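Local coordinates for protein carbohydrate oxidase (Microdochium nivale, PDB 3RJA) that oxidises the C1 hydroxyl of mono-, oligo- and polysaccharides to lactones with the help of FAD, passing the electrons to oxygen to give hydrogen peroxide, at residues Arg125-Gly130 against Trp200-Phe205; Gly139-Gly144 against Gly154-Ser159. All blocks are in the same frame, centred on the assembly; numbering follows the deposited sequence.

Contact 1 of 2, residues Arg125-Gly130 against Trp200-Phe205. With FAD (flavin-adenine dinucleotide), chain B.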
ATOM      1  N   ARG A 125      -6.083 -16.700  13.327  1.00 15.21           N
ATOM      2  CA  ARG A 125      -5.526 -16.669  11.960  1.00 14.74           C
ATOM      3  C   ARG A 125      -4.895 -15.314  11.625  1.00 14.94           C
ATOM      4  O   ARG A 125      -5.128 -14.310  12.332  1.00 12.13           O
ATOM      5  CB  ARG A 125      -6.598 -17.014  10.915  1.00 15.49           C
ATOM      6  CG  ARG A 125      -7.394 -18.334  11.133  1.00 15.37           C
ATOM      7  CD  ARG A 125      -6.529 -19.567  10.979  1.00 16.37           C
ATOM      8  NE  ARG A 125      -6.104 -19.794   9.596  1.00 17.21           N
ATOM      9  CZ  ARG A 125      -5.534 -20.918   9.156  1.00 19.26           C
ATOM     10  NH1 ARG A 125      -5.330 -21.952   9.991  1.00 17.87           N
ATOM     11  NH2 ARG A 125      -5.182 -21.024   7.873  1.00 18.73           N
ATOM     12  N   ALA A 126      -4.082 -15.303  10.560  1.00 12.96           N
ATOM     13  CA  ALA A 126      -3.318 -14.137  10.181  1.00 13.69           C
ATOM     14  C   ALA A 126      -3.194 -14.029   8.664  1.00 13.99           C
ATOM     15  O   ALA A 126      -3.326 -15.022   7.947  1.00 14.71           O
ATOM     16  CB  ALA A 126      -1.913 -14.184  10.815  1.00 13.73           C
ATOM     17  N   ILE A 127      -2.963 -12.807   8.199  1.00 13.49           N
ATOM     18  CA  ILE A 127      -2.606 -12.508   6.815  1.00 12.44           C
ATOM     19  C   ILE A 127      -1.449 -11.542   6.812  1.00 12.42           C
ATOM     20  O   ILE A 127      -1.335 -10.679   7.695  1.00 11.52           O
ATOM     21  CB  ILE A 127      -3.800 -11.869   6.040  1.00 12.95           C
ATOM     22  CG1 ILE A 127      -4.910 -12.904   5.826  1.00 12.42           C
ATOM     23  CG2 ILE A 127      -3.351 -11.275   4.663  1.00 11.23           C
ATOM     24  CD1 ILE A 127      -6.205 -12.274   5.462  1.00 13.43           C
ATOM     25  N   SER A 128      -0.584 -11.691   5.810  1.00 12.68           N
ATOM     26  CA  SER A 128       0.538 -10.803   5.632  1.00 12.98           C
ATOM     27  C   SER A 128       0.082  -9.497   4.943  1.00 13.14           C
ATOM     28  O   SER A 128      -0.265  -9.517   3.752  1.00 12.68           O
ATOM     29  CB  SER A 128       1.612 -11.515   4.783  1.00 12.61           C
ATOM     30  OG  SER A 128       2.679 -10.645   4.461  1.00 10.56           O
ATOM     31  N   HIS A 129       0.094  -8.377   5.674  1.00 11.47           N
ATOM     32  CA  HIS A 129      -0.317  -7.076   5.108  1.00 12.50           C
ATOM     33  C   HIS A 129       0.507  -5.939   5.743  1.00 13.07           C
ATOM     34  O   HIS A 129       1.414  -6.200   6.545  1.00 12.88           O
ATOM     35  CB  HIS A 129      -1.840  -6.837   5.273  1.00 12.13           C
ATOM     36  CG  HIS A 129      -2.344  -7.060   6.673  1.00 12.70           C
ATOM     37  ND1 HIS A 129      -2.003  -6.238   7.729  1.00 12.57           N
ATOM     38  CD2 HIS A 129      -3.166  -8.011   7.187  1.00 12.52           C
ATOM     39  CE1 HIS A 129      -2.585  -6.677   8.833  1.00 12.77           C
ATOM     40  NE2 HIS A 129      -3.310  -7.745   8.527  1.00 12.56           N
ATOM     41  N   GLY A 130       0.175  -4.697   5.392  1.00 13.16           N
ATOM     42  CA  GLY A 130       0.844  -3.513   5.933  1.00 13.51           C
ATOM     43  C   GLY A 130       0.706  -3.304   7.439  1.00 14.68           C
ATOM     44  O   GLY A 130      -0.078  -3.995   8.116  1.00 13.32           O
ATOM     45  N   TRP A 200     -13.883  -9.455  -0.356  1.00 10.30           N
ATOM     46  CA  TRP A 200     -12.560 -10.097  -0.565  1.00 10.85           C
ATOM     47  C   TRP A 200     -12.580 -11.520  -0.028  1.00 11.29           C
ATOM     48  O   TRP A 200     -13.015 -11.746   1.102  1.00 11.33           O
ATOM     49  CB  TRP A 200     -11.443  -9.323   0.141  1.00 10.02           C
ATOM     50  CG  TRP A 200     -11.259  -7.943  -0.403  1.00 10.32           C
ATOM     51  CD1 TRP A 200     -11.880  -6.786   0.018  1.00  9.94           C
ATOM     52  CD2 TRP A 200     -10.423  -7.578  -1.508  1.00 10.04           C
ATOM     53  NE1 TRP A 200     -11.474  -5.728  -0.777  1.00  9.61           N
ATOM     54  CE2 TRP A 200     -10.570  -6.186  -1.706  1.00  9.68           C
ATOM     55  CE3 TRP A 200      -9.553  -8.298  -2.343  1.00  9.58           C
ATOM     56  CZ2 TRP A 200      -9.885  -5.492  -2.735  1.00  9.59           C
ATOM     57  CZ3 TRP A 200      -8.870  -7.617  -3.344  1.00  9.07           C
ATOM     58  CH2 TRP A 200      -9.036  -6.226  -3.535  1.00  8.98           C
ATOM     59  N   LYS A 201     -12.077 -12.473  -0.807  1.00 11.95           N
ATOM     60  CA  LYS A 201     -11.969 -13.861  -0.306  1.00 12.69           C
ATOM     61  C   LYS A 201     -10.505 -14.191  -0.113  1.00 11.39           C
ATOM     62  O   LYS A 201      -9.714 -14.173  -1.053  1.00  9.60           O
ATOM     63  CB  LYS A 201     -12.725 -14.841  -1.216  1.00 13.76           C
ATOM     64  CG  LYS A 201     -14.144 -14.343  -1.546  1.00 16.11           C
ATOM     65  CD  LYS A 201     -14.846 -15.240  -2.521  1.00 22.57           C
ATOM     66  CE  LYS A 201     -16.194 -14.664  -2.987  1.00 26.65           C
ATOM     67  NZ  LYS A 201     -16.587 -15.333  -4.309  1.00 28.17           N
ATOM     68  N   LEU A 202     -10.137 -14.458   1.134  1.00 11.71           N
ATOM     69  CA  LEU A 202      -8.714 -14.393   1.516  1.00 13.59           C
ATOM     70  C   LEU A 202      -8.233 -15.652   2.199  1.00 14.39           C
ATOM     71  O   LEU A 202      -8.840 -16.065   3.198  1.00 16.42           O
ATOM     72  CB  LEU A 202      -8.482 -13.213   2.482  1.00 12.79           C
ATOM     73  CG  LEU A 202      -8.900 -11.805   2.021  1.00 13.41           C
ATOM     74  CD1 LEU A 202      -8.600 -10.736   3.123  1.00 11.92           C
ATOM     75  CD2 LEU A 202      -8.211 -11.427   0.701  1.00 12.07           C
ATOM     76  N   ALA A 203      -7.140 -16.233   1.697  1.00 12.91           N
ATOM     77  CA  ALA A 203      -6.472 -17.356   2.371  1.00 14.16           C
ATOM     78  C   ALA A 203      -5.770 -16.801   3.601  1.00 15.04           C
ATOM     79  O   ALA A 203      -5.170 -15.726   3.525  1.00 17.73           O
ATOM     80  CB  ALA A 203      -5.414 -18.026   1.435  1.00 11.59           C
ATOM     81  N   THR A 204      -5.820 -17.530   4.715  1.00 15.09           N
ATOM     82  CA  THR A 204      -5.138 -17.103   5.939  1.00 15.19           C
ATOM     83  C   THR A 204      -4.138 -18.191   6.360  1.00 16.28           C
ATOM     84  O   THR A 204      -4.214 -19.312   5.848  1.00 15.52           O
ATOM     85  CB  THR A 204      -6.131 -16.840   7.093  1.00 15.11           C
ATOM     86  OG1 THR A 204      -6.744 -18.084   7.505  1.00 14.50           O
ATOM     87  CG2 THR A 204      -7.198 -15.849   6.660  1.00 13.18           C
ATOM     88  N   PHE A 205      -3.214 -17.850   7.268  1.00 14.89           N
ATOM     89  CA  PHE A 205      -2.338 -18.834   7.939  1.00 16.58           C
ATOM     90  C   PHE A 205      -2.543 -18.796   9.472  1.00 18.87           C
ATOM     91  O   PHE A 205      -3.047 -17.790  10.001  1.00 17.12           O
ATOM     92  CB  PHE A 205      -0.851 -18.654   7.564  1.00 15.80           C
ATOM     93  CG  PHE A 205      -0.312 -17.235   7.735  1.00 16.22           C
ATOM     94  CD1 PHE A 205       0.308 -16.833   8.933  1.00 16.54           C
ATOM     95  CD2 PHE A 205      -0.346 -16.333   6.662  1.00 15.32           C
ATOM     96  CE1 PHE A 205       0.830 -15.544   9.083  1.00 15.00           C
ATOM     97  CE2 PHE A 205       0.174 -15.053   6.776  1.00 14.03           C
ATOM     98  CZ  PHE A 205       0.759 -14.640   7.994  1.00 16.38           C
TER
HETATM   99  PA  FAD B 501      -8.452   4.530  -0.386  1.00  9.18           P
HETATM  100  O1A FAD B 501      -9.817   4.362   0.225  1.00  9.44           O
HETATM  101  O2A FAD B 501      -7.957   5.951  -0.457  1.00  8.50           O
HETATM  102  O5B FAD B 501      -8.468   3.914  -1.868  1.00  9.51           O
HETATM  103  C5B FAD B 501      -7.241   3.710  -2.560  1.00  8.98           C
HETATM  104  C4B FAD B 501      -7.556   3.359  -4.024  1.00  9.00           C
HETATM  105  O4B FAD B 501      -8.258   2.117  -4.079  1.00  8.24           O
HETATM  106  C3B FAD B 501      -8.452   4.392  -4.705  1.00  9.12           C
HETATM  107  O3B FAD B 501      -8.179   4.380  -6.109  1.00 11.12           O
HETATM  108  C2B FAD B 501      -9.835   3.791  -4.478  1.00  9.41           C
HETATM  109  O2B FAD B 501     -10.855   4.221  -5.349  1.00  8.87           O
HETATM  110  C1B FAD B 501      -9.525   2.311  -4.649  1.00  9.05           C
HETATM  111  N9A FAD B 501     -10.500   1.503  -3.924  1.00  9.38           N
HETATM  112  C8A FAD B 501     -10.933   1.652  -2.610  1.00  9.97           C
HETATM  113  N7A FAD B 501     -11.845   0.671  -2.376  1.00 10.42           N
HETATM  114  C5A FAD B 501     -11.970  -0.085  -3.479  1.00  9.47           C
HETATM  115  C6A FAD B 501     -12.765  -1.200  -3.763  1.00 10.31           C
HETATM  116  N6A FAD B 501     -13.590  -1.721  -2.828  1.00  9.02           N
HETATM  117  N1A FAD B 501     -12.651  -1.773  -5.018  1.00  9.14           N
HETATM  118  C2A FAD B 501     -11.807  -1.226  -5.979  1.00  9.90           C
HETATM  119  N3A FAD B 501     -11.050  -0.102  -5.716  1.00  9.60           N
HETATM  120  C4A FAD B 501     -11.134   0.441  -4.468  1.00  9.58           C
HETATM  121  N1  FAD B 501       1.326   0.452   2.022  1.00 15.10           N
HETATM  122  C2  FAD B 501       2.015  -0.765   2.068  1.00 16.31           C
HETATM  123  O2  FAD B 501       2.113  -1.494   1.074  1.00 12.78           O
HETATM  124  N3  FAD B 501       2.533  -1.155   3.300  1.00 16.29           N
HETATM  125  C4  FAD B 501       2.328  -0.497   4.498  1.00 16.18           C
HETATM  126  O4  FAD B 501       2.731  -0.979   5.580  1.00 16.32           O
HETATM  127  C4X FAD B 501       1.635   0.824   4.390  1.00 14.93           C
HETATM  128  N5  FAD B 501       1.406   1.543   5.476  1.00 15.77           N
HETATM  129  C5X FAD B 501       0.679   2.710   5.428  1.00 13.64           C
HETATM  130  C6  FAD B 501       0.365   3.419   6.616  1.00 13.59           C
HETATM  131  C7  FAD B 501      -0.477   4.515   6.593  1.00 11.50           C
HETATM  132  C7M FAD B 501      -0.800   5.288   7.888  1.00 11.85           C
HETATM  133  C8  FAD B 501      -1.131   4.850   5.383  1.00 11.94           C
HETATM  134  C8M FAD B 501      -2.082   6.027   5.312  1.00 10.63           C
HETATM  135  C9  FAD B 501      -0.784   4.211   4.202  1.00 12.62           C
HETATM  136  C9A FAD B 501       0.104   3.117   4.201  1.00 13.63           C
HETATM  137  N10 FAD B 501       0.367   2.354   3.037  1.00 14.02           N
HETATM  138  C10 FAD B 501       1.204   1.250   3.085  1.00 14.89           C
HETATM  139  C1' FAD B 501      -0.225   2.789   1.730  1.00 13.44           C
HETATM  140  C2' FAD B 501      -1.512   2.028   1.446  1.00 12.43           C
HETATM  141  O2' FAD B 501      -1.194   0.697   1.059  1.00 13.88           O
HETATM  142  C3' FAD B 501      -2.258   2.683   0.306  1.00 11.71           C
HETATM  143  O3' FAD B 501      -2.448   4.056   0.574  1.00 11.43           O
HETATM  144  C4' FAD B 501      -3.602   1.967   0.088  1.00 11.75           C
HETATM  145  O4' FAD B 501      -3.997   2.134  -1.239  1.00 10.13           O
HETATM  146  C5' FAD B 501      -4.676   2.471   1.056  1.00 10.36           C
HETATM  147  O5' FAD B 501      -5.870   1.772   0.837  1.00 11.29           O
HETATM  148  P   FAD B 501      -7.266   2.446   1.322  1.00 10.43           P
HETATM  149  O1P FAD B 501      -8.408   1.502   1.092  1.00 10.64           O
HETATM  150  O2P FAD B 501      -7.135   2.893   2.779  1.00  9.59           O
HETATM  151  O3P FAD B 501      -7.277   3.735   0.374  1.00  9.17           O
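Ala126 and Phe205 form an antiparallel, hydrogen-bonded pair where the short strand 125-126 joins the end of the long strand 196-206, in the antiparallel sheet of the FAD-binding domain. Two backbone bonds close the pair: Ala126 N gives to Phe205 O, and Phe205 N gives to Ala126 O at 2.9 Å. Beside them, Arg125 reaches across to Thr204. Its CB already lies 3.6 Å from Thr204 OG1. CG sits next to the backbone N (chi1 -53°), and the chain then bends at both chi2 and chi3, with CD still near the same hydroxyl. NE donates to Thr204 OG1 at 2.8 Å and 164°, the oxygen lying almost in the guanidinium plane. NH2 donates to Thr204 O at 2.8 Å, approaching from above the carbonyl plane, and adds only a weak bond to OG1. The guanidinium therefore holds Thr204 side-on by its hydroxyl and its carbonyl, while one face lies over the backbone of Phe205. Thr204 OG1 is also hydrogen-bonded to Gly102 O. Phe205 CG lies between its own N and carbonyl carbon (chi1 52°); the ring has Ala126 O above one face, offset toward the rim, and CE1 meets Ala126 CB at 3.5 Å. His153 stacks with this ring. On the other side of the backbone, Ile127 CG1 rests near Thr204 CG2 and Ala203 O. Past the strand the chain runs on to the flavin, where Gly130 CA comes to 3.2 Å from FAD O4; nearer the sheet, Ile127 CD1 and Leu202 CD1 touch at 3.7 Å, their side chains crossing at about a right angle.

Contact 2 of 2, residues Gly139-Gly144 against Gly154-Ser159. With FAD (flavin-adenine dinucleotide), chain B.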
ATOM      1  N   GLY A 139      -8.111  -0.599  -0.933  1.00  8.98           N
ATOM      2  CA  GLY A 139      -6.973   0.052  -1.606  1.00  8.80           C
ATOM      3  C   GLY A 139      -5.668  -0.708  -1.455  1.00  8.78           C
ATOM      4  O   GLY A 139      -4.872  -0.810  -2.394  1.00 10.13           O
ATOM      5  N   HIS A 140      -5.450  -1.250  -0.266  1.00  8.78           N
ATOM      6  CA  HIS A 140      -4.207  -1.942   0.085  1.00  9.07           C
ATOM      7  C   HIS A 140      -4.043  -3.228  -0.723  1.00  9.34           C
ATOM      8  O   HIS A 140      -3.041  -3.395  -1.437  1.00  9.12           O
ATOM      9  CB  HIS A 140      -4.199  -2.260   1.584  1.00  8.43           C
ATOM     10  CG  HIS A 140      -2.879  -2.744   2.126  1.00  8.02           C
ATOM     11  ND1 HIS A 140      -1.786  -1.914   2.274  1.00  7.68           N
ATOM     12  CD2 HIS A 140      -2.512  -3.950   2.635  1.00  7.38           C
ATOM     13  CE1 HIS A 140      -0.795  -2.592   2.839  1.00  8.14           C
ATOM     14  NE2 HIS A 140      -1.205  -3.837   3.043  1.00  7.92           N
ATOM     15  N   PHE A 141      -5.028  -4.119  -0.614  1.00  9.51           N
ATOM     16  CA  PHE A 141      -4.951  -5.423  -1.277  1.00 10.12           C
ATOM     17  C   PHE A 141      -5.039  -5.304  -2.809  1.00 10.48           C
ATOM     18  O   PHE A 141      -4.457  -6.104  -3.525  1.00 11.66           O
ATOM     19  CB  PHE A 141      -6.060  -6.359  -0.756  1.00 10.35           C
ATOM     20  CG  PHE A 141      -5.791  -6.967   0.615  1.00 10.10           C
ATOM     21  CD1 PHE A 141      -5.625  -6.161   1.762  1.00  9.68           C
ATOM     22  CD2 PHE A 141      -5.735  -8.358   0.759  1.00 10.56           C
ATOM     23  CE1 PHE A 141      -5.406  -6.745   3.014  1.00 10.00           C
ATOM     24  CE2 PHE A 141      -5.509  -8.957   2.000  1.00  9.83           C
ATOM     25  CZ  PHE A 141      -5.361  -8.138   3.145  1.00 10.01           C
ATOM     26  N   ALA A 142      -5.779  -4.314  -3.313  1.00 10.58           N
ATOM     27  CA  ALA A 142      -5.990  -4.211  -4.764  1.00 10.04           C
ATOM     28  C   ALA A 142      -4.704  -3.873  -5.520  1.00 10.35           C
ATOM     29  O   ALA A 142      -4.652  -4.022  -6.757  1.00 10.03           O
ATOM     30  CB  ALA A 142      -7.079  -3.171  -5.083  1.00  8.45           C
ATOM     31  N   HIS A 143      -3.702  -3.360  -4.791  1.00  9.92           N
ATOM     32  CA  HIS A 143      -2.502  -2.825  -5.433  1.00 10.70           C
ATOM     33  C   HIS A 143      -1.211  -3.444  -4.901  1.00 10.64           C
ATOM     34  O   HIS A 143      -0.136  -3.000  -5.261  1.00 10.95           O
ATOM     35  CB  HIS A 143      -2.455  -1.278  -5.371  1.00 10.47           C
ATOM     36  CG  HIS A 143      -3.697  -0.618  -5.901  1.00 10.61           C
ATOM     37  ND1 HIS A 143      -4.731  -0.192  -5.081  1.00 11.29           N
ATOM     38  CD2 HIS A 143      -4.101  -0.380  -7.175  1.00 10.21           C
ATOM     39  CE1 HIS A 143      -5.698   0.319  -5.830  1.00 10.65           C
ATOM     40  NE2 HIS A 143      -5.347   0.196  -7.106  1.00 10.51           N
ATOM     41  N   GLY A 144      -1.327  -4.499  -4.098  1.00 10.57           N
ATOM     42  CA  GLY A 144      -0.145  -5.177  -3.539  1.00 11.58           C
ATOM     43  C   GLY A 144      -0.263  -5.391  -2.028  1.00 11.29           C
ATOM     44  O   GLY A 144      -0.902  -6.358  -1.586  1.00 10.34           O
ATOM     45  N   GLY A 154       4.613 -13.219   1.679  1.00 11.24           N
ATOM     46  CA  GLY A 154       4.164 -12.550   0.450  1.00 11.88           C
ATOM     47  C   GLY A 154       3.298 -11.316   0.680  1.00 12.19           C
ATOM     48  O   GLY A 154       3.126 -10.864   1.821  1.00 11.57           O
ATOM     49  N   LEU A 155       2.796 -10.742  -0.417  1.00 12.23           N
ATOM     50  CA  LEU A 155       1.964  -9.525  -0.367  1.00 10.88           C
ATOM     51  C   LEU A 155       0.552  -9.819   0.136  1.00 11.38           C
ATOM     52  O   LEU A 155       0.052 -10.965   0.024  1.00 11.24           O
ATOM     53  CB  LEU A 155       1.896  -8.883  -1.757  1.00 10.51           C
ATOM     54  CG  LEU A 155       3.265  -8.536  -2.439  1.00 10.21           C
ATOM     55  CD1 LEU A 155       3.017  -7.950  -3.807  1.00 10.14           C
ATOM     56  CD2 LEU A 155       4.119  -7.553  -1.617  1.00  9.73           C
ATOM     57  N   ALA A 156      -0.106  -8.784   0.651  1.00 10.87           N
ATOM     58  CA  ALA A 156      -1.524  -8.863   0.975  1.00 11.52           C
ATOM     59  C   ALA A 156      -2.278  -9.417  -0.232  1.00 11.69           C
ATOM     60  O   ALA A 156      -3.091 -10.318  -0.084  1.00 12.67           O
ATOM     61  CB  ALA A 156      -2.084  -7.479   1.411  1.00 11.34           C
ATOM     62  N   VAL A 157      -1.977  -8.890  -1.416  1.00 11.57           N
ATOM     63  CA  VAL A 157      -2.601  -9.336  -2.658  1.00 11.54           C
ATOM     64  C   VAL A 157      -2.451 -10.854  -2.908  1.00 11.63           C
ATOM     65  O   VAL A 157      -3.340 -11.474  -3.488  1.00 11.42           O
ATOM     66  CB  VAL A 157      -2.144  -8.500  -3.895  1.00 10.82           C
ATOM     67  CG1 VAL A 157      -0.718  -8.844  -4.344  1.00 10.10           C
ATOM     68  CG2 VAL A 157      -3.108  -8.686  -5.059  1.00  9.74           C
ATOM     69  N   ASP A 158      -1.344 -11.433  -2.454  1.00 11.27           N
ATOM     70  CA  ASP A 158      -1.098 -12.860  -2.622  1.00 11.56           C
ATOM     71  C   ASP A 158      -2.010 -13.760  -1.755  1.00 12.33           C
ATOM     72  O   ASP A 158      -2.106 -14.946  -2.014  1.00 12.12           O
ATOM     73  CB  ASP A 158       0.382 -13.151  -2.377  1.00 12.16           C
ATOM     74  CG  ASP A 158       1.285 -12.472  -3.408  1.00 12.77           C
ATOM     75  OD1 ASP A 158       0.858 -12.379  -4.595  1.00 12.50           O
ATOM     76  OD2 ASP A 158       2.400 -12.014  -3.020  1.00 12.90           O
ATOM     77  N   SER A 159      -2.693 -13.203  -0.753  1.00 11.15           N
ATOM     78  CA  SER A 159      -3.698 -13.972  -0.009  1.00 11.86           C
ATOM     79  C   SER A 159      -5.054 -14.065  -0.749  1.00 11.13           C
ATOM     80  O   SER A 159      -5.920 -14.820  -0.360  1.00 10.89           O
ATOM     81  CB  SER A 159      -3.932 -13.330   1.378  1.00 11.90           C
ATOM     82  OG  SER A 159      -4.746 -12.185   1.225  1.00 11.70           O
TER
HETATM   83  PA  FAD B 501      -8.452   4.530  -0.386  1.00  9.18           P
HETATM   84  O1A FAD B 501      -9.817   4.362   0.225  1.00  9.44           O
HETATM   85  O2A FAD B 501      -7.957   5.951  -0.457  1.00  8.50           O
HETATM   86  O5B FAD B 501      -8.468   3.914  -1.868  1.00  9.51           O
HETATM   87  C5B FAD B 501      -7.241   3.710  -2.560  1.00  8.98           C
HETATM   88  C4B FAD B 501      -7.556   3.359  -4.024  1.00  9.00           C
HETATM   89  O4B FAD B 501      -8.258   2.117  -4.079  1.00  8.24           O
HETATM   90  C3B FAD B 501      -8.452   4.392  -4.705  1.00  9.12           C
HETATM   91  O3B FAD B 501      -8.179   4.380  -6.109  1.00 11.12           O
HETATM   92  C2B FAD B 501      -9.835   3.791  -4.478  1.00  9.41           C
HETATM   93  O2B FAD B 501     -10.855   4.221  -5.349  1.00  8.87           O
HETATM   94  C1B FAD B 501      -9.525   2.311  -4.649  1.00  9.05           C
HETATM   95  N9A FAD B 501     -10.500   1.503  -3.924  1.00  9.38           N
HETATM   96  C8A FAD B 501     -10.933   1.652  -2.610  1.00  9.97           C
HETATM   97  N7A FAD B 501     -11.845   0.671  -2.376  1.00 10.42           N
HETATM   98  C5A FAD B 501     -11.970  -0.085  -3.479  1.00  9.47           C
HETATM   99  C6A FAD B 501     -12.765  -1.200  -3.763  1.00 10.31           C
HETATM  100  N6A FAD B 501     -13.590  -1.721  -2.828  1.00  9.02           N
HETATM  101  N1A FAD B 501     -12.651  -1.773  -5.018  1.00  9.14           N
HETATM  102  C2A FAD B 501     -11.807  -1.226  -5.979  1.00  9.90           C
HETATM  103  N3A FAD B 501     -11.050  -0.102  -5.716  1.00  9.60           N
HETATM  104  C4A FAD B 501     -11.134   0.441  -4.468  1.00  9.58           C
HETATM  105  N1  FAD B 501       1.326   0.452   2.022  1.00 15.10           N
HETATM  106  C2  FAD B 501       2.015  -0.765   2.068  1.00 16.31           C
HETATM  107  O2  FAD B 501       2.113  -1.494   1.074  1.00 12.78           O
HETATM  108  N3  FAD B 501       2.533  -1.155   3.300  1.00 16.29           N
HETATM  109  C4  FAD B 501       2.328  -0.497   4.498  1.00 16.18           C
HETATM  110  O4  FAD B 501       2.731  -0.979   5.580  1.00 16.32           O
HETATM  111  C4X FAD B 501       1.635   0.824   4.390  1.00 14.93           C
HETATM  112  N5  FAD B 501       1.406   1.543   5.476  1.00 15.77           N
HETATM  113  C5X FAD B 501       0.679   2.710   5.428  1.00 13.64           C
HETATM  114  C6  FAD B 501       0.365   3.419   6.616  1.00 13.59           C
HETATM  115  C7  FAD B 501      -0.477   4.515   6.593  1.00 11.50           C
HETATM  116  C7M FAD B 501      -0.800   5.288   7.888  1.00 11.85           C
HETATM  117  C8  FAD B 501      -1.131   4.850   5.383  1.00 11.94           C
HETATM  118  C8M FAD B 501      -2.082   6.027   5.312  1.00 10.63           C
HETATM  119  C9  FAD B 501      -0.784   4.211   4.202  1.00 12.62           C
HETATM  120  C9A FAD B 501       0.104   3.117   4.201  1.00 13.63           C
HETATM  121  N10 FAD B 501       0.367   2.354   3.037  1.00 14.02           N
HETATM  122  C10 FAD B 501       1.204   1.250   3.085  1.00 14.89           C
HETATM  123  C1' FAD B 501      -0.225   2.789   1.730  1.00 13.44           C
HETATM  124  C2' FAD B 501      -1.512   2.028   1.446  1.00 12.43           C
HETATM  125  O2' FAD B 501      -1.194   0.697   1.059  1.00 13.88           O
HETATM  126  C3' FAD B 501      -2.258   2.683   0.306  1.00 11.71           C
HETATM  127  O3' FAD B 501      -2.448   4.056   0.574  1.00 11.43           O
HETATM  128  C4' FAD B 501      -3.602   1.967   0.088  1.00 11.75           C
HETATM  129  O4' FAD B 501      -3.997   2.134  -1.239  1.00 10.13           O
HETATM  130  C5' FAD B 501      -4.676   2.471   1.056  1.00 10.36           C
HETATM  131  O5' FAD B 501      -5.870   1.772   0.837  1.00 11.29           O
HETATM  132  P   FAD B 501      -7.266   2.446   1.322  1.00 10.43           P
HETATM  133  O1P FAD B 501      -8.408   1.502   1.092  1.00 10.64           O
HETATM  134  O2P FAD B 501      -7.135   2.893   2.779  1.00  9.59           O
HETATM  135  O3P FAD B 501      -7.277   3.735   0.374  1.00  9.17           O
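Phe141, on helix 137-142, turns one face of its ring to Ala156, whose CB sits 3.5 Å from the centroid and 1° off the ring normal, a CH-pi contact over the very centre. At the edge of the same ring, near its plane, Phe141 CE2 comes to 3.4 Å from Ser159 OG. That hydroxyl is turned back into its own segment. With OG between the backbone N and the carbonyl carbon (chi1 77°), Ser159 donates to Ala156 O at 2.8 Å; the same oxygen also accepts from Ser159 N, so two donors of one residue fix it beside the ring. Ala156 CB touches a second ring as well, with His140 CD2 at 3.8 Å.

The one hydrogen bond between the segments is backbone to backbone: Val157 N gives to Gly144 O at 2.8 Å. Val157 straddles this joint, CG1 packing on Gly144 and CG2 close on Phe141 O. Gly144 has a positive phi, a backbone shape that calls for glycine.

His140 also turns to the cofactor. Its CG is anti to the backbone N (chi1 -169°), and ND1 shares a hydrogen bond at 2.9 Å with FAD O2', which lies at the ring edge, while NE2 is bonded to Gly130 N, so both ring nitrogens are engaged and the rotation of the ring is fixed. Gly139 N donates to FAD O1P, at a spot where a side chain would collide with the cofactor. His143 ND1 bonds back to Gly139 O. Helix 137-142 thus lines the flavin ribityl and pyrophosphate, part of the FAD site, consistent with the oxygen-dependent FAD-linked oxidoreductase family.

In the fold
Coming from the N terminus, the chain leaves helix 112-123, makes strand 125-126 and passes the flavin into helix 137-142. It then doubles back through helix 150-153, and contact 2 closes this short loop, with nine residues between its segments. Strands 160-166 and 172-176 and helix 181-190 follow before strand 196-206 returns to close contact 1, with 69 residues between its segments, a loop inside which contact 2 is nested. The two meet directly: Ser128 OG probably bonds Gly154 O, and Ala203 N probably bonds Ser159 O. Together they tie the antiparallel sheet to the cofactor-binding helix, and both reach FAD.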